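Local coordinates for putative amino acid binding protein (Streptococcus mutans, PDB 4C0R) that probably serves as the extracellular substrate-binding protein that captures glutathione and hands it to a cystine ABC importer for uptake, at residues 84-89 with 190-195. Residues are numbered along the deposited sequence; the frame is centred on the assembly and turned at random.
Sequences NPTASN and PYVYFI
Three backbone hydrogen bonds join 84-89 to 190-195, which pair as antiparallel strands at Ala87 and Ser88. Thr86 N donates almost straight (173°) to Val192 O over 2.9 Å, the approach lying close to the C=O axis. Val192 N returns a bond to Ala87 O and Asn89 N one to Pro190 O, each 2.9 Å long, with both donors above the carbonyl planes. Ala87 and Val192 thus form a hydrogen-bonded pair, Ser88 and Tyr191 a non-hydrogen-bonded one.

Side chains meet on both sides of the paired strands. The Pro85 ring lies alongside two tyrosines, its CB 3.6 Å from Tyr191 CD2 and equally near Tyr193 CE2, while Ser88 CB meets the edge of the Tyr191 ring. The hydroxyl of Tyr191 is hydrogen-bonded to the carboxylate of Asp238 and the backbone N of Asp235. On the face opposite Ser88 and Tyr191, Ala87 CB touches Val192 CG2 at 3.8 Å. Farther along, Thr86 CG2, anti to its carbonyl carbon, crosses to Phe194 CE2 at 3.9 Å.

The side chain of Val192 lies about 5 Å from the bound oxidized glutathione disulfide. This pairing of strands 81-96 and 191-196 beside the ligand cleft is typical of the two-lobed fold of family 3 extracellular solute-binding proteins.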
ATOM      1  N   ASN A  84      -5.534  -4.496  12.997  1.00  8.86           N
ATOM      2  CA  ASN A  84      -6.404  -5.330  12.212  1.00  9.33           C
ATOM      3  C   ASN A  84      -6.422  -4.750  10.799  1.00  8.95           C
ATOM      4  O   ASN A  84      -6.087  -3.575  10.566  1.00  9.37           O
ATOM      5  CB  ASN A  84      -7.768  -5.367  12.855  1.00 15.34           C
ATOM      6  CG  ASN A  84      -7.731  -6.154  14.175  1.00 20.52           C
ATOM      7  OD1 ASN A  84      -6.906  -7.075  14.347  1.00 26.89           O
ATOM      8  ND2 ASN A  84      -8.571  -5.766  15.093  1.00 26.19           N
ATOM      9  N   PRO A  85      -6.726  -5.601   9.834  1.00  8.19           N
ATOM     10  CA  PRO A  85      -6.623  -5.140   8.456  1.00  7.82           C
ATOM     11  C   PRO A  85      -7.672  -4.074   8.165  1.00  8.30           C
ATOM     12  O   PRO A  85      -8.761  -4.074   8.769  1.00  8.71           O
ATOM     13  CB  PRO A  85      -6.897  -6.417   7.626  1.00  7.22           C
ATOM     14  CG  PRO A  85      -7.675  -7.253   8.530  1.00  8.73           C
ATOM     15  CD  PRO A  85      -7.200  -6.993   9.938  1.00  8.01           C
ATOM     16  N   THR A  86      -7.329  -3.183   7.243  1.00  7.29           N
ATOM     17  CA  THR A  86      -8.255  -2.118   6.853  1.00  6.85           C
ATOM     18  C   THR A  86      -8.797  -2.224   5.425  1.00  7.90           C
ATOM     19  O   THR A  86      -9.818  -1.615   5.086  1.00  7.51           O
ATOM     20  CB  THR A  86      -7.589  -0.763   7.020  1.00  5.88           C
ATOM     21  OG1 THR A  86      -6.525  -0.683   6.086  1.00  9.44           O
ATOM     22  CG2 THR A  86      -7.116  -0.547   8.449  1.00  9.24           C
ATOM     23  N   ALA A  87      -8.189  -3.020   4.570  1.00  8.52           N
ATOM     24  CA  ALA A  87      -8.646  -3.170   3.201  1.00  8.86           C
ATOM     25  C   ALA A  87      -8.010  -4.408   2.622  1.00  9.43           C
ATOM     26  O   ALA A  87      -7.008  -4.900   3.142  1.00  7.00           O
ATOM     27  CB  ALA A  87      -8.241  -1.955   2.353  1.00  8.21           C
ATOM     28  N   SER A  88      -8.613  -4.916   1.558  1.00  8.85           N
ATOM     29  CA  SER A  88      -8.128  -6.022   0.772  1.00  8.15           C
ATOM     30  C   SER A  88      -7.818  -5.537  -0.629  1.00  9.58           C
ATOM     31  O   SER A  88      -8.682  -4.953  -1.304  1.00 10.39           O
ATOM     32  CB  SER A  88      -9.151  -7.170   0.788  1.00 12.13           C
ATOM     33  OG  SER A  88      -8.573  -8.320   0.174  1.00 14.88           O
ATOM     34  N   ASN A  89      -6.608  -5.784  -1.112  1.00  7.89           N
ATOM     35  CA  ASN A  89      -6.103  -5.129  -2.294  1.00  7.02           C
ATOM     36  C   ASN A  89      -5.184  -6.051  -3.073  1.00  7.99           C
ATOM     37  O   ASN A  89      -3.956  -6.082  -2.871  1.00  8.22           O
ATOM     38  CB  ASN A  89      -5.354  -3.902  -1.849  1.00  7.62           C
ATOM     39  CG  ASN A  89      -5.070  -2.920  -2.941  1.00  8.81           C
ATOM     40  OD1 ASN A  89      -5.460  -3.114  -4.085  1.00  8.58           O
ATOM     41  ND2 ASN A  89      -4.415  -1.821  -2.580  1.00  7.87           N
ATOM     42  N   PRO A 190      -4.825 -10.513   0.603  1.00  9.72           N
ATOM     43  CA  PRO A 190      -3.939  -9.371   0.306  1.00  8.47           C
ATOM     44  C   PRO A 190      -4.312  -8.120   1.115  1.00  8.95           C
ATOM     45  O   PRO A 190      -4.633  -7.083   0.557  1.00  8.90           O
ATOM     46  CB  PRO A 190      -4.185  -9.142  -1.191  1.00 12.68           C
ATOM     47  CG  PRO A 190      -5.576  -9.593  -1.382  1.00 11.95           C
ATOM     48  CD  PRO A 190      -5.781 -10.755  -0.481  1.00 12.79           C
ATOM     49  N   TYR A 191      -4.262  -8.248   2.419  1.00  8.09           N
ATOM     50  CA  TYR A 191      -4.720  -7.205   3.281  1.00  6.57           C
ATOM     51  C   TYR A 191      -3.687  -6.099   3.427  1.00  8.41           C
ATOM     52  O   TYR A 191      -2.476  -6.324   3.254  1.00  8.47           O
ATOM     53  CB  TYR A 191      -5.087  -7.765   4.640  1.00  6.82           C
ATOM     54  CG  TYR A 191      -6.336  -8.648   4.713  1.00  6.97           C
ATOM     55  CD1 TYR A 191      -7.298  -8.578   3.768  1.00  9.97           C
ATOM     56  CD2 TYR A 191      -6.543  -9.471   5.805  1.00  8.20           C
ATOM     57  CE1 TYR A 191      -8.473  -9.365   3.870  1.00  8.79           C
ATOM     58  CE2 TYR A 191      -7.699 -10.197   5.937  1.00 10.30           C
ATOM     59  CZ  TYR A 191      -8.655 -10.119   4.972  1.00 10.18           C
ATOM     60  OH  TYR A 191      -9.843 -10.868   5.100  1.00 11.09           O
ATOM     61  N   VAL A 192      -4.152  -4.918   3.792  1.00  8.82           N
ATOM     62  CA  VAL A 192      -3.229  -3.858   4.149  1.00  8.81           C
ATOM     63  C   VAL A 192      -3.637  -3.324   5.526  1.00  8.53           C
ATOM     64  O   VAL A 192      -4.787  -3.578   6.000  1.00  8.65           O
ATOM     65  CB  VAL A 192      -3.149  -2.819   3.140  1.00 10.69           C
ATOM     66  CG1 VAL A 192      -2.458  -3.380   1.825  1.00 10.82           C
ATOM     67  CG2 VAL A 192      -4.507  -2.244   2.911  1.00  8.75           C
ATOM     68  N   TYR A 193      -2.713  -2.644   6.195  1.00  6.99           N
ATOM     69  CA  TYR A 193      -2.796  -2.441   7.640  1.00  6.66           C
ATOM     70  C   TYR A 193      -2.135  -1.158   8.056  1.00  5.95           C
ATOM     71  O   TYR A 193      -1.273  -0.671   7.299  1.00  6.57           O
ATOM     72  CB  TYR A 193      -1.907  -3.501   8.320  1.00  7.12           C
ATOM     73  CG  TYR A 193      -2.285  -4.931   8.068  1.00  5.88           C
ATOM     74  CD1 TYR A 193      -1.848  -5.629   6.935  1.00  6.98           C
ATOM     75  CD2 TYR A 193      -3.089  -5.580   8.966  1.00  5.84           C
ATOM     76  CE1 TYR A 193      -2.209  -6.969   6.721  1.00  7.73           C
ATOM     77  CE2 TYR A 193      -3.490  -6.896   8.751  1.00  7.36           C
ATOM     78  CZ  TYR A 193      -3.026  -7.595   7.664  1.00  8.39           C
ATOM     79  OH  TYR A 193      -3.417  -8.910   7.491  1.00 10.28           O
ATOM     80  N   PHE A 194      -2.433  -0.687   9.245  1.00  6.53           N
ATOM     81  CA  PHE A 194      -1.562   0.254   9.944  1.00  6.42           C
ATOM     82  C   PHE A 194      -0.488  -0.545  10.644  1.00  7.75           C
ATOM     83  O   PHE A 194      -0.744  -1.658  11.116  1.00  7.97           O
ATOM     84  CB  PHE A 194      -2.318   1.027  11.006  1.00  6.45           C
ATOM     85  CG  PHE A 194      -3.359   1.970  10.444  1.00  7.29           C
ATOM     86  CD1 PHE A 194      -2.977   3.105   9.742  1.00  8.81           C
ATOM     87  CD2 PHE A 194      -4.714   1.718  10.618  1.00  7.39           C
ATOM     88  CE1 PHE A 194      -3.929   3.976   9.235  1.00  9.93           C
ATOM     89  CE2 PHE A 194      -5.672   2.616  10.110  1.00  7.23           C
ATOM     90  CZ  PHE A 194      -5.267   3.725   9.439  1.00  8.34           C
ATOM     91  N   ILE A 195       0.717   0.014  10.757  1.00  5.79           N
ATOM     92  CA  ILE A 195       1.726  -0.567  11.593  1.00  6.53           C
ATOM     93  C   ILE A 195       2.143   0.418  12.677  1.00  7.36           C
ATOM     94  O   ILE A 195       1.893   1.611  12.578  1.00  6.25           O
ATOM     95  CB  ILE A 195       2.960  -1.040  10.802  1.00  5.89           C
ATOM     96  CG1 ILE A 195       3.605   0.112  10.029  1.00  7.71           C
ATOM     97  CG2 ILE A 195       2.648  -2.213   9.888  1.00  7.06           C
ATOM     98  CD1 ILE A 195       4.942  -0.293   9.352  1.00 10.39           C
TER